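Local coordinates for protein cysteine protease-like VirA (Shigella flexneri, PDB 3EB8) that is a secreted virulence effector required for Shigella entry into epithelial cells and for spread within and between them, although its assigned tubulin-protease activity is disputed, at residues I124-Y129 against R347-A352; S234-S239 against H277-N282; T323-H328 against N340-E345. One frame throughout, in Å; residues are numbered along the deposited sequence.

All three contacts reach one mixed sheet: contact 1 on strand 348-356, contact 2 on strand 274-283 and contact 3 on strand 315-327, the antiparallel neighbour of 348-356. The centres of contacts 1 and 2 lie about 16 Å apart. Those of contacts 1 and 3 are about 13 Å apart, and those of contacts 2 and 3 about 11 Å. Along the chain, contact 1 closes the longest loop, and contacts 2 and 3 follow one another inside it. They also touch directly, through Arg347 with Ile342 and Ser234 with Tyr325. Segments far apart in sequence are thus gathered at one sheet region, including residues 234-239 from the tubulin-binding region.

Contact 1 of 3, residues I124-Y129 against R347-A352; sequences IPNDDY and RQVSFA
Ile124 lays its CG1 branch against the ring of Phe351, the two side chains crossing obliquely. CG1 comes nearest to Phe351 CD1, at 3.6 Å, and stands 3.9 Å from Phe351 CE1. At Ile124 CG1 is anti to the carbonyl carbon (chi1 -53°), which sends this branch toward the aromatic side chain, and the terminal CD1 follows, 4.0 Å from Phe351 CD1. In Phe351, too, CG lies anti to the carbonyl carbon and beside the backbone N, so the ring bends back toward Ile124. Helix 245-265 completes the apolar cluster: Val247 and Ile250 touch Ile124, and Ile254 touches Phe351.

Beside this packing runs the backbone bond Ile124 N to Val349 O, 3.0 Å long. It is nearly straight, with 164° at the hydrogen, and the donor lies in the carbonyl plane. The bond continues the antiparallel pairing of strand 121-123 with strand 348-356 in the large mixed sheet, two residues along from the backbone pairing of Ser122 with Phe351. Beyond Ile124 the chain leaves along the loop toward helix 140-149, and Asn126 turns back over the start of the partner segment. Its ND2 lies 3.9 Å from Arg347 O, a proximity without a hydrogen bond, and 4.4 Å from Val349 CB. Asn126 OD1 is hydrogen-bonded to Ser244 OG, which ties the amide to the loop before helix 245-265. The guanidinium of Arg347 is held elsewhere, NH1 by Leu240 O and NH2 by Ile342 O.

Contact 2 of 3, residues S234-S239 against H277-N282; sequences SAFWQS and HIIKIN
With chi1 at -68°, Phe236 holds CG anti to its carbonyl carbon, and His277 and Ile279 adopt the same first torsion; in Ile279 the extended second torsion then carries CD1 out to the phenyl ring. The type I turn from Ser234 to Trp237, which begins on the last residue of helix 226-234, packs here onto strand 274-283 of the mixed sheet. Ile279 CD1 makes a CH-pi contact over the face of Phe236, 3.5 Å from the ring centroid and 27° off the normal, the two side chains crossing at about a right angle. On the same side of the phenyl ring His277 approaches obliquely, with planes at 49° and centroids 4.9 Å apart; Phe236 CD2 sits over a face of the imidazole, toward its rim. Ala235 supplies a smaller apolar surface, its CB 3.7 Å from Ile279 CD1 and 3.9 Å from Ile279 CG1. Further cover for Phe236 comes from Ile144 and Asp147 of helix 140-149 and from Ile158 in the neighbouring strand. No hydrogen bond joins the two segments. Ala235 O lies 3.5 Å from His277 ND1 but is instead hydrogen-bonded to Ser304 OG.

Contact 3 of 3, residues T323-H328 against N340-E345; sequences TSYLVH and NAIPPE
Tyr325, whose own backbone is almost fully extended within strand 315-327, holds its ring in the crowded rotamer, CG between the backbone N and the carbonyl carbon (chi1 51°). The contact lies within a strand-helix-strand unit: the strand leads to helix 335-341, and the chain then returns as strand 348-356, antiparallel to and beside the first. Ile342, the first residue past the helix, reaches back over the tyrosine. Its chi1 of -37° keeps CG1 anti to the carbonyl carbon and CG2 anti to the backbone N, so both branches meet the aromatic group. CG2 makes a CH-pi contact over the face, 3.9 Å from the Tyr325 centroid and 30° off the normal, and lies 3.5 Å from Tyr325 CD1. Through its extended second torsion CD1 goes further along the ring, to 3.6 Å from Tyr325 CE1. Val327 has CG1 anti to the backbone N, which leaves CG2 against Ile342 CD1 and at the edge of the tyrosine ring, in its plane. The phenol end has its partner elsewhere: Tyr325 OH is hydrogen-bonded to Ser234 OG at the end of helix 226-234.

Nearer the surface the imidazole of His328, likewise in the crowded first torsion, approaches the methyl of Ala341 obliquely, with CE1 3.8 Å from Ala341 CB. No direct hydrogen bond crosses the contact; one water does the joining. It accepts from His328 N at 3.1 Å and is also hydrogen-bonded to His328 ND1, at 3.2 Å. Toward the helix end it donates to Ala341 O at 2.8 Å, and toward the strand to Leu326 O at 3.3 Å.

Contact 1 of 3, residues I124-Y129 against R347-A352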
ATOM      1  N   ILE A 124       9.126   8.985  -1.284  1.00 55.05           N
ATOM      2  CA  ILE A 124      10.260   9.272  -2.144  1.00 55.98           C
ATOM      3  C   ILE A 124       9.881  10.454  -3.026  1.00 57.24           C
ATOM      4  O   ILE A 124       8.955  10.356  -3.829  1.00 57.66           O
ATOM      5  CB  ILE A 124      10.582   8.059  -3.048  1.00 55.26           C
ATOM      6  CG1 ILE A 124      10.742   6.787  -2.204  1.00 54.06           C
ATOM      7  CG2 ILE A 124      11.810   8.311  -3.874  1.00 56.30           C
ATOM      8  CD1 ILE A 124      11.645   6.972  -1.002  1.00 54.46           C
ATOM      9  N   PRO A 125      10.562  11.594  -2.860  1.00 63.13           N
ATOM     10  CA  PRO A 125      10.208  12.777  -3.656  1.00 71.44           C
ATOM     11  C   PRO A 125      10.349  12.534  -5.162  1.00 78.00           C
ATOM     12  O   PRO A 125      11.395  12.076  -5.631  1.00 79.32           O
ATOM     13  CB  PRO A 125      11.217  13.836  -3.189  1.00 68.08           C
ATOM     14  CG  PRO A 125      11.644  13.389  -1.835  1.00 71.03           C
ATOM     15  CD  PRO A 125      11.631  11.879  -1.889  1.00 66.92           C
ATOM     16  N   ASN A 126       9.283  12.841  -5.898  1.00 83.96           N
ATOM     17  CA  ASN A 126       9.221  12.622  -7.338  1.00107.49           C
ATOM     18  C   ASN A 126       9.121  13.923  -8.120  1.00104.70           C
ATOM     19  O   ASN A 126       8.071  14.225  -8.695  1.00107.09           O
ATOM     20  CB  ASN A 126       8.011  11.744  -7.693  1.00119.35           C
ATOM     21  CG  ASN A 126       8.240  10.270  -7.386  1.00111.84           C
ATOM     22  OD1 ASN A 126       9.381   9.806  -7.339  1.00 96.72           O
ATOM     23  ND2 ASN A 126       7.147   9.525  -7.184  1.00106.78           N
ATOM     24  N   ASP A 127      10.206  14.688  -8.142  1.00 99.41           N
ATOM     25  CA  ASP A 127      10.256  15.932  -8.905  1.00102.94           C
ATOM     26  C   ASP A 127      10.629  15.599 -10.341  1.00108.33           C
ATOM     27  O   ASP A 127      10.149  16.223 -11.290  1.00109.96           O
ATOM     28  CB  ASP A 127      11.310  16.873  -8.321  1.00101.73           C
ATOM     29  CG  ASP A 127      11.621  16.564  -6.878  1.00114.21           C
ATOM     30  OD1 ASP A 127      10.669  16.294  -6.117  1.00118.62           O
ATOM     31  OD2 ASP A 127      12.815  16.579  -6.507  1.00117.67           O
ATOM     32  N   ASP A 128      11.503  14.611 -10.484  1.00102.65           N
ATOM     33  CA  ASP A 128      11.932  14.148 -11.790  1.00 94.71           C
ATOM     34  C   ASP A 128      11.150  12.898 -12.168  1.00 87.21           C
ATOM     35  O   ASP A 128      11.736  11.834 -12.382  1.00 90.46           O
ATOM     36  CB  ASP A 128      13.430  13.849 -11.770  1.00103.98           C
ATOM     37  CG  ASP A 128      13.867  13.135 -10.494  1.00107.82           C
ATOM     38  OD1 ASP A 128      14.645  13.739  -9.719  1.00111.05           O
ATOM     39  OD2 ASP A 128      13.428  11.981 -10.263  1.00 93.21           O
ATOM     40  N   TYR A 129       9.828  13.032 -12.243  1.00 69.74           N
ATOM     41  CA  TYR A 129       8.960  11.903 -12.566  1.00 70.08           C
ATOM     42  C   TYR A 129       9.026  11.596 -14.052  1.00 64.75           C
ATOM     43  O   TYR A 129       9.229  12.484 -14.870  1.00 66.04           O
ATOM     44  CB  TYR A 129       7.517  12.185 -12.142  1.00 61.49           C
ATOM     45  CG  TYR A 129       6.969  13.427 -12.767  1.00 74.28           C
ATOM     46  CD1 TYR A 129       6.406  13.399 -14.044  1.00 79.24           C
ATOM     47  CD2 TYR A 129       7.032  14.647 -12.102  1.00 84.07           C
ATOM     48  CE1 TYR A 129       5.909  14.556 -14.638  1.00 72.23           C
ATOM     49  CE2 TYR A 129       6.536  15.811 -12.687  1.00 73.83           C
ATOM     50  CZ  TYR A 129       5.980  15.753 -13.950  1.00 76.43           C
ATOM     51  OH  TYR A 129       5.494  16.898 -14.527  1.00 92.98           O
ATOM     52  N   ARG A 347       1.100   9.350  -9.147  1.00 48.78           N
ATOM     53  CA  ARG A 347       1.286   8.266  -8.185  1.00 48.25           C
ATOM     54  C   ARG A 347       2.252   8.715  -7.116  1.00 52.60           C
ATOM     55  O   ARG A 347       3.284   9.305  -7.421  1.00 51.07           O
ATOM     56  CB  ARG A 347       1.846   6.997  -8.827  1.00 47.87           C
ATOM     57  CG  ARG A 347       1.096   6.464 -10.000  1.00 47.49           C
ATOM     58  CD  ARG A 347       1.899   5.384 -10.640  1.00 47.53           C
ATOM     59  NE  ARG A 347       1.661   5.378 -12.064  1.00 47.79           N
ATOM     60  CZ  ARG A 347       2.468   4.826 -12.958  1.00 50.74           C
ATOM     61  NH1 ARG A 347       3.579   4.210 -12.574  1.00 48.45           N
ATOM     62  NH2 ARG A 347       2.155   4.888 -14.243  1.00 48.55           N
ATOM     63  N   GLN A 348       1.914   8.448  -5.865  1.00 48.19           N
ATOM     64  CA  GLN A 348       2.862   8.674  -4.791  1.00 55.08           C
ATOM     65  C   GLN A 348       3.436   7.357  -4.287  1.00 48.16           C
ATOM     66  O   GLN A 348       2.705   6.394  -4.008  1.00 47.40           O
ATOM     67  CB  GLN A 348       2.228   9.436  -3.651  1.00 48.68           C
ATOM     68  CG  GLN A 348       3.220   9.877  -2.614  1.00 62.73           C
ATOM     69  CD  GLN A 348       2.545  10.667  -1.525  1.00 77.06           C
ATOM     70  OE1 GLN A 348       1.887  10.093  -0.647  1.00 76.93           O
ATOM     71  NE2 GLN A 348       2.683  12.001  -1.579  1.00 61.98           N
ATOM     72  N   VAL A 349       4.751   7.338  -4.177  1.00 48.72           N
ATOM     73  CA  VAL A 349       5.482   6.128  -3.844  1.00 49.25           C
ATOM     74  C   VAL A 349       6.188   6.321  -2.516  1.00 50.32           C
ATOM     75  O   VAL A 349       6.766   7.385  -2.258  1.00 61.17           O
ATOM     76  CB  VAL A 349       6.477   5.771  -4.973  1.00 55.29           C
ATOM     77  CG1 VAL A 349       7.411   4.649  -4.554  1.00 48.66           C
ATOM     78  CG2 VAL A 349       5.707   5.389  -6.226  1.00 48.48           C
ATOM     79  N   SER A 350       6.105   5.305  -1.660  1.00 51.52           N
ATOM     80  CA  SER A 350       6.711   5.369  -0.334  1.00 55.84           C
ATOM     81  C   SER A 350       7.325   4.023   0.027  1.00 60.89           C
ATOM     82  O   SER A 350       6.909   3.004  -0.502  1.00 47.42           O
ATOM     83  CB  SER A 350       5.667   5.750   0.699  1.00 48.21           C
ATOM     84  OG  SER A 350       4.645   4.769   0.730  1.00 57.58           O
ATOM     85  N   PHE A 351       8.304   4.031   0.934  1.00 48.38           N
ATOM     86  CA  PHE A 351       9.041   2.831   1.318  1.00 48.13           C
ATOM     87  C   PHE A 351       9.088   2.633   2.825  1.00 48.13           C
ATOM     88  O   PHE A 351       9.089   3.588   3.582  1.00 48.60           O
ATOM     89  CB  PHE A 351      10.493   2.923   0.858  1.00 48.73           C
ATOM     90  CG  PHE A 351      10.710   2.539  -0.559  1.00 55.12           C
ATOM     91  CD1 PHE A 351      10.164   3.293  -1.588  1.00 62.81           C
ATOM     92  CD2 PHE A 351      11.498   1.440  -0.876  1.00 51.65           C
ATOM     93  CE1 PHE A 351      10.376   2.949  -2.901  1.00 49.03           C
ATOM     94  CE2 PHE A 351      11.726   1.093  -2.197  1.00 60.90           C
ATOM     95  CZ  PHE A 351      11.166   1.847  -3.214  1.00 58.72           C
ATOM     96  N   ALA A 352       9.182   1.383   3.245  1.00 47.71           N
ATOM     97  CA  ALA A 352       9.606   1.081   4.594  1.00 47.87           C
ATOM     98  C   ALA A 352      10.283  -0.281   4.630  1.00 47.58           C
ATOM     99  O   ALA A 352       9.983  -1.170   3.832  1.00 47.11           O
ATOM    100  CB  ALA A 352       8.417   1.130   5.591  1.00 47.75           C
TER

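Contact 2 of 3, residues S234-S239 against H277-N282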
ATOM      1  N   SER A 234      -5.394  -2.123 -12.057  1.00 45.75           N
ATOM      2  CA  SER A 234      -4.191  -1.320 -12.161  1.00 46.15           C
ATOM      3  C   SER A 234      -3.259  -1.542 -10.979  1.00 47.61           C
ATOM      4  O   SER A 234      -2.038  -1.384 -11.116  1.00 49.98           O
ATOM      5  CB  SER A 234      -4.544   0.159 -12.259  1.00 45.67           C
ATOM      6  OG  SER A 234      -4.965   0.669 -11.012  1.00 45.01           O
ATOM      7  N   ALA A 235      -3.837  -1.889  -9.828  1.00 45.89           N
ATOM      8  CA  ALA A 235      -3.084  -2.018  -8.579  1.00 46.28           C
ATOM      9  C   ALA A 235      -2.035  -3.125  -8.641  1.00 47.49           C
ATOM     10  O   ALA A 235      -1.095  -3.137  -7.854  1.00 48.29           O
ATOM     11  CB  ALA A 235      -4.023  -2.243  -7.376  1.00 45.75           C
ATOM     12  N   PHE A 236      -2.212  -4.051  -9.580  1.00 47.88           N
ATOM     13  CA  PHE A 236      -1.324  -5.204  -9.708  1.00 49.31           C
ATOM     14  C   PHE A 236      -0.195  -4.998 -10.742  1.00 50.58           C
ATOM     15  O   PHE A 236       0.698  -5.831 -10.843  1.00 52.15           O
ATOM     16  CB  PHE A 236      -2.123  -6.479 -10.036  1.00 49.47           C
ATOM     17  CG  PHE A 236      -3.016  -6.951  -8.918  1.00 48.86           C
ATOM     18  CD1 PHE A 236      -4.282  -6.416  -8.748  1.00 47.62           C
ATOM     19  CD2 PHE A 236      -2.587  -7.942  -8.037  1.00 49.85           C
ATOM     20  CE1 PHE A 236      -5.103  -6.856  -7.714  1.00 47.38           C
ATOM     21  CE2 PHE A 236      -3.407  -8.382  -7.002  1.00 49.55           C
ATOM     22  CZ  PHE A 236      -4.666  -7.842  -6.842  1.00 48.32           C
ATOM     23  N   TRP A 237      -0.228  -3.910 -11.518  1.00 43.89           N
ATOM     24  CA  TRP A 237       0.823  -3.732 -12.523  1.00 47.90           C
ATOM     25  C   TRP A 237       2.243  -3.835 -11.892  1.00 51.78           C
ATOM     26  O   TRP A 237       2.553  -3.157 -10.906  1.00 47.36           O
ATOM     27  CB  TRP A 237       0.646  -2.435 -13.335  1.00 44.91           C
ATOM     28  CG  TRP A 237       1.664  -2.321 -14.461  1.00 52.22           C
ATOM     29  CD1 TRP A 237       2.038  -3.312 -15.336  1.00 45.92           C
ATOM     30  CD2 TRP A 237       2.430  -1.172 -14.817  1.00 48.44           C
ATOM     31  NE1 TRP A 237       2.983  -2.849 -16.202  1.00 52.66           N
ATOM     32  CE2 TRP A 237       3.249  -1.539 -15.912  1.00 54.91           C
ATOM     33  CE3 TRP A 237       2.489   0.145 -14.338  1.00 50.82           C
ATOM     34  CZ2 TRP A 237       4.127  -0.638 -16.536  1.00 48.34           C
ATOM     35  CZ3 TRP A 237       3.367   1.046 -14.962  1.00 48.89           C
ATOM     36  CH2 TRP A 237       4.180   0.638 -16.050  1.00 48.64           C
ATOM     37  N   GLN A 238       3.093  -4.691 -12.456  1.00 45.16           N
ATOM     38  CA  GLN A 238       4.374  -5.016 -11.819  1.00 45.45           C
ATOM     39  C   GLN A 238       5.320  -3.822 -11.656  1.00 46.11           C
ATOM     40  O   GLN A 238       6.136  -3.803 -10.744  1.00 50.36           O
ATOM     41  CB  GLN A 238       5.072  -6.133 -12.582  1.00 53.82           C
ATOM     42  CG  GLN A 238       5.280  -5.841 -14.065  1.00 67.41           C
ATOM     43  CD  GLN A 238       6.023  -6.965 -14.783  1.00 84.25           C
ATOM     44  OE1 GLN A 238       5.427  -7.749 -15.536  1.00 72.53           O
ATOM     45  NE2 GLN A 238       7.329  -7.060 -14.535  1.00 87.27           N
ATOM     46  N   SER A 239       5.214  -2.838 -12.546  1.00 46.70           N
ATOM     47  CA  SER A 239       6.083  -1.649 -12.507  1.00 47.43           C
ATOM     48  C   SER A 239       5.323  -0.402 -12.071  1.00 47.32           C
ATOM     49  O   SER A 239       5.769   0.715 -12.277  1.00 48.06           O
ATOM     50  CB  SER A 239       6.735  -1.416 -13.867  1.00 48.40           C
ATOM     51  OG  SER A 239       7.353  -2.600 -14.313  1.00 65.12           O
ATOM     52  N   HIS A 277       0.317  -8.611  -2.737  1.00 61.16           N
ATOM     53  CA  HIS A 277      -0.178  -7.225  -2.666  1.00 50.39           C
ATOM     54  C   HIS A 277      -1.158  -6.972  -1.521  1.00 53.48           C
ATOM     55  O   HIS A 277      -2.026  -7.794  -1.243  1.00 63.68           O
ATOM     56  CB  HIS A 277      -0.908  -6.844  -3.963  1.00 47.63           C
ATOM     57  CG  HIS A 277      -0.013  -6.716  -5.155  1.00 53.09           C
ATOM     58  ND1 HIS A 277       0.380  -5.497  -5.659  1.00 65.43           N
ATOM     59  CD2 HIS A 277       0.552  -7.653  -5.953  1.00 52.69           C
ATOM     60  CE1 HIS A 277       1.160  -5.687  -6.709  1.00 61.23           C
ATOM     61  NE2 HIS A 277       1.280  -6.987  -6.910  1.00 55.41           N
ATOM     62  N   ILE A 278      -1.032  -5.822  -0.874  1.00 55.95           N
ATOM     63  CA  ILE A 278      -2.108  -5.343  -0.021  1.00 44.02           C
ATOM     64  C   ILE A 278      -2.730  -4.114  -0.677  1.00 51.05           C
ATOM     65  O   ILE A 278      -2.107  -3.053  -0.781  1.00 56.86           O
ATOM     66  CB  ILE A 278      -1.666  -5.028   1.435  1.00 47.12           C
ATOM     67  CG1 ILE A 278      -1.573  -6.309   2.281  1.00 61.91           C
ATOM     68  CG2 ILE A 278      -2.722  -4.168   2.128  1.00 44.76           C
ATOM     69  CD1 ILE A 278      -0.535  -7.275   1.855  1.00 53.05           C
ATOM     70  N   ILE A 279      -3.972  -4.274  -1.110  1.00 52.82           N
ATOM     71  CA  ILE A 279      -4.658  -3.275  -1.905  1.00 53.86           C
ATOM     72  C   ILE A 279      -5.873  -2.716  -1.178  1.00 43.86           C
ATOM     73  O   ILE A 279      -6.807  -3.436  -0.867  1.00 46.04           O
ATOM     74  CB  ILE A 279      -5.075  -3.881  -3.261  1.00 43.25           C
ATOM     75  CG1 ILE A 279      -3.814  -4.206  -4.069  1.00 43.14           C
ATOM     76  CG2 ILE A 279      -6.001  -2.923  -4.022  1.00 43.12           C
ATOM     77  CD1 ILE A 279      -4.037  -5.214  -5.183  1.00 46.23           C
ATOM     78  N   LYS A 280      -5.839  -1.427  -0.889  1.00 48.16           N
ATOM     79  CA  LYS A 280      -6.985  -0.759  -0.283  1.00 44.33           C
ATOM     80  C   LYS A 280      -7.580   0.237  -1.272  1.00 52.56           C
ATOM     81  O   LYS A 280      -6.859   1.060  -1.831  1.00 56.99           O
ATOM     82  CB  LYS A 280      -6.598  -0.064   1.021  1.00 44.85           C
ATOM     83  CG  LYS A 280      -6.232  -1.038   2.133  1.00 93.28           C
ATOM     84  CD  LYS A 280      -6.864  -0.632   3.464  1.00110.32           C
ATOM     85  CE  LYS A 280      -6.935  -1.819   4.430  1.00117.43           C
ATOM     86  NZ  LYS A 280      -7.771  -1.574   5.645  1.00113.71           N
ATOM     87  N   ILE A 281      -8.889   0.131  -1.502  1.00 44.07           N
ATOM     88  CA  ILE A 281      -9.588   0.983  -2.448  1.00 43.87           C
ATOM     89  C   ILE A 281     -10.740   1.640  -1.733  1.00 51.54           C
ATOM     90  O   ILE A 281     -11.485   0.966  -1.013  1.00 44.50           O
ATOM     91  CB  ILE A 281     -10.137   0.179  -3.673  1.00 43.42           C
ATOM     92  CG1 ILE A 281      -9.000  -0.506  -4.421  1.00 43.16           C
ATOM     93  CG2 ILE A 281     -10.884   1.096  -4.625  1.00 43.26           C
ATOM     94  CD1 ILE A 281      -9.416  -1.595  -5.355  1.00 42.85           C
ATOM     95  N   ASN A 282     -10.876   2.954  -1.938  1.00 44.32           N
ATOM     96  CA  ASN A 282     -11.969   3.742  -1.403  1.00 44.68           C
ATOM     97  C   ASN A 282     -12.579   4.634  -2.481  1.00 45.81           C
ATOM     98  O   ASN A 282     -11.891   5.063  -3.401  1.00 58.54           O
ATOM     99  CB  ASN A 282     -11.487   4.590  -0.230  1.00 45.25           C
ATOM    100  CG  ASN A 282     -11.085   3.741   0.962  1.00 64.27           C
ATOM    101  OD1 ASN A 282     -11.937   3.191   1.651  1.00 76.45           O
ATOM    102  ND2 ASN A 282      -9.781   3.618   1.201  1.00 50.85           N
TER

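Contact 3 of 3, residues T323-H328 against N340-E345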
ATOM      1  N   THR A 323       2.278   2.331  -3.362  1.00 45.64           N
ATOM      2  CA  THR A 323       1.889   3.352  -4.309  1.00 45.87           C
ATOM      3  C   THR A 323       0.423   3.684  -4.128  1.00 48.71           C
ATOM      4  O   THR A 323      -0.420   2.789  -4.081  1.00 49.64           O
ATOM      5  CB  THR A 323       2.066   2.890  -5.737  1.00 57.86           C
ATOM      6  OG1 THR A 323       3.328   2.229  -5.865  1.00 54.93           O
ATOM      7  CG2 THR A 323       1.979   4.085  -6.703  1.00 46.33           C
ATOM      8  N   SER A 324       0.129   4.978  -4.034  1.00 45.93           N
ATOM      9  CA  SER A 324      -1.232   5.468  -3.936  1.00 48.84           C
ATOM     10  C   SER A 324      -1.537   6.446  -5.079  1.00 52.87           C
ATOM     11  O   SER A 324      -0.659   7.198  -5.520  1.00 46.57           O
ATOM     12  CB  SER A 324      -1.421   6.188  -2.614  1.00 46.04           C
ATOM     13  OG  SER A 324      -0.630   7.356  -2.619  1.00 57.88           O
ATOM     14  N   TYR A 325      -2.795   6.450  -5.511  1.00 45.58           N
ATOM     15  CA  TYR A 325      -3.258   7.285  -6.595  1.00 45.76           C
ATOM     16  C   TYR A 325      -4.787   7.313  -6.679  1.00 47.78           C
ATOM     17  O   TYR A 325      -5.490   6.490  -6.069  1.00 46.43           O
ATOM     18  CB  TYR A 325      -2.709   6.770  -7.915  1.00 45.77           C
ATOM     19  CG  TYR A 325      -2.943   5.304  -8.119  1.00 45.14           C
ATOM     20  CD1 TYR A 325      -4.046   4.841  -8.799  1.00 44.66           C
ATOM     21  CD2 TYR A 325      -2.052   4.377  -7.623  1.00 45.07           C
ATOM     22  CE1 TYR A 325      -4.242   3.487  -8.984  1.00 44.18           C
ATOM     23  CE2 TYR A 325      -2.240   3.030  -7.793  1.00 44.58           C
ATOM     24  CZ  TYR A 325      -3.324   2.582  -8.471  1.00 46.65           C
ATOM     25  OH  TYR A 325      -3.482   1.223  -8.642  1.00 43.75           O
ATOM     26  N   LEU A 326      -5.281   8.254  -7.480  1.00 45.52           N
ATOM     27  CA  LEU A 326      -6.699   8.411  -7.768  1.00 54.10           C
ATOM     28  C   LEU A 326      -7.023   7.847  -9.151  1.00 44.85           C
ATOM     29  O   LEU A 326      -6.301   8.091 -10.117  1.00 74.50           O
ATOM     30  CB  LEU A 326      -7.020   9.900  -7.791  1.00 50.22           C
ATOM     31  CG  LEU A 326      -8.170  10.440  -6.964  1.00 64.54           C
ATOM     32  CD1 LEU A 326      -7.918  10.162  -5.487  1.00 55.57           C
ATOM     33  CD2 LEU A 326      -8.262  11.928  -7.221  1.00 52.94           C
ATOM     34  N   VAL A 327      -8.117   7.106  -9.249  1.00 46.32           N
ATOM     35  CA  VAL A 327      -8.641   6.701 -10.542  1.00 44.02           C
ATOM     36  C   VAL A 327      -9.962   7.412 -10.805  1.00 48.05           C
ATOM     37  O   VAL A 327     -10.943   7.193 -10.081  1.00 43.63           O
ATOM     38  CB  VAL A 327      -8.888   5.188 -10.613  1.00 43.49           C
ATOM     39  CG1 VAL A 327      -9.368   4.821 -12.020  1.00 43.30           C
ATOM     40  CG2 VAL A 327      -7.629   4.417 -10.224  1.00 43.58           C
ATOM     41  N   HIS A 328      -9.983   8.259 -11.838  1.00 55.19           N
ATOM     42  CA  HIS A 328     -11.147   9.088 -12.160  1.00 58.26           C
ATOM     43  C   HIS A 328     -12.345   8.262 -12.674  1.00 51.84           C
ATOM     44  O   HIS A 328     -12.188   7.156 -13.198  1.00 57.95           O
ATOM     45  CB  HIS A 328     -10.756  10.211 -13.152  1.00 55.75           C
ATOM     46  CG  HIS A 328     -10.690   9.772 -14.586  1.00 49.97           C
ATOM     47  ND1 HIS A 328      -9.500   9.526 -15.242  1.00 62.04           N
ATOM     48  CD2 HIS A 328     -11.671   9.523 -15.487  1.00 50.95           C
ATOM     49  CE1 HIS A 328      -9.749   9.141 -16.482  1.00 51.86           C
ATOM     50  NE2 HIS A 328     -11.059   9.127 -16.656  1.00 59.03           N
ATOM     51  N   ASN A 340      -3.081   6.628 -19.147  1.00 48.29           N
ATOM     52  CA  ASN A 340      -3.605   7.990 -19.252  1.00 48.67           C
ATOM     53  C   ASN A 340      -4.282   8.469 -17.959  1.00 48.00           C
ATOM     54  O   ASN A 340      -4.121   9.613 -17.572  1.00 48.52           O
ATOM     55  CB  ASN A 340      -4.546   8.137 -20.449  1.00 48.71           C
ATOM     56  CG  ASN A 340      -3.799   8.369 -21.758  1.00 55.02           C
ATOM     57  OD1 ASN A 340      -3.327   9.481 -22.044  1.00 51.00           O
ATOM     58  ND2 ASN A 340      -3.725   7.332 -22.579  1.00 49.89           N
ATOM     59  N   ALA A 341      -5.004   7.581 -17.282  1.00 46.95           N
ATOM     60  CA  ALA A 341      -5.659   7.925 -16.012  1.00 49.39           C
ATOM     61  C   ALA A 341      -4.684   8.023 -14.825  1.00 53.12           C
ATOM     62  O   ALA A 341      -4.883   8.838 -13.927  1.00 46.65           O
ATOM     63  CB  ALA A 341      -6.791   6.955 -15.704  1.00 45.39           C
ATOM     64  N   ILE A 342      -3.626   7.211 -14.847  1.00 57.86           N
ATOM     65  CA  ILE A 342      -2.686   7.099 -13.724  1.00 46.84           C
ATOM     66  C   ILE A 342      -1.228   7.260 -14.157  1.00 52.53           C
ATOM     67  O   ILE A 342      -0.465   6.296 -14.117  1.00 47.71           O
ATOM     68  CB  ILE A 342      -2.805   5.717 -13.027  1.00 50.51           C
ATOM     69  CG1 ILE A 342      -4.267   5.249 -13.002  1.00 45.22           C
ATOM     70  CG2 ILE A 342      -2.186   5.774 -11.615  1.00 46.03           C
ATOM     71  CD1 ILE A 342      -4.453   3.823 -12.569  1.00 44.71           C
ATOM     72  N   PRO A 343      -0.850   8.473 -14.601  1.00 53.81           N
ATOM     73  CA  PRO A 343       0.525   8.785 -15.003  1.00 54.08           C
ATOM     74  C   PRO A 343       1.426   8.784 -13.780  1.00 49.95           C
ATOM     75  O   PRO A 343       0.920   9.049 -12.700  1.00 56.41           O
ATOM     76  CB  PRO A 343       0.406  10.233 -15.530  1.00 50.82           C
ATOM     77  CG  PRO A 343      -0.792  10.785 -14.816  1.00 50.12           C
ATOM     78  CD  PRO A 343      -1.746   9.619 -14.864  1.00 48.92           C
ATOM     79  N   PRO A 344       2.735   8.518 -13.953  1.00 50.68           N
ATOM     80  CA  PRO A 344       3.731   8.575 -12.872  1.00 50.93           C
ATOM     81  C   PRO A 344       3.580   9.787 -11.933  1.00 51.21           C
ATOM     82  O   PRO A 344       3.628   9.619 -10.704  1.00 50.73           O
ATOM     83  CB  PRO A 344       5.057   8.654 -13.632  1.00 52.17           C
ATOM     84  CG  PRO A 344       4.796   7.921 -14.894  1.00 52.12           C
ATOM     85  CD  PRO A 344       3.343   8.124 -15.238  1.00 51.40           C
ATOM     86  N   GLU A 345       3.399  10.973 -12.504  1.00 52.04           N
ATOM     87  CA  GLU A 345       3.256  12.202 -11.734  1.00 69.35           C
ATOM     88  C   GLU A 345       2.109  12.172 -10.731  1.00 61.27           C
ATOM     89  O   GLU A 345       2.146  12.871  -9.728  1.00 54.30           O
ATOM     90  CB  GLU A 345       3.091  13.409 -12.669  1.00 73.94           C
ATOM     91  CG  GLU A 345       2.276  13.108 -13.919  1.00105.76           C
ATOM     92  CD  GLU A 345       2.482  14.134 -15.032  1.00127.45           C
ATOM     93  OE1 GLU A 345       2.084  15.307 -14.846  1.00131.10           O
ATOM     94  OE2 GLU A 345       3.033  13.760 -16.096  1.00127.70           O
TER
HETATM   95  O   HOH W   1      -7.365   9.429 -12.889  1.00 39.86           O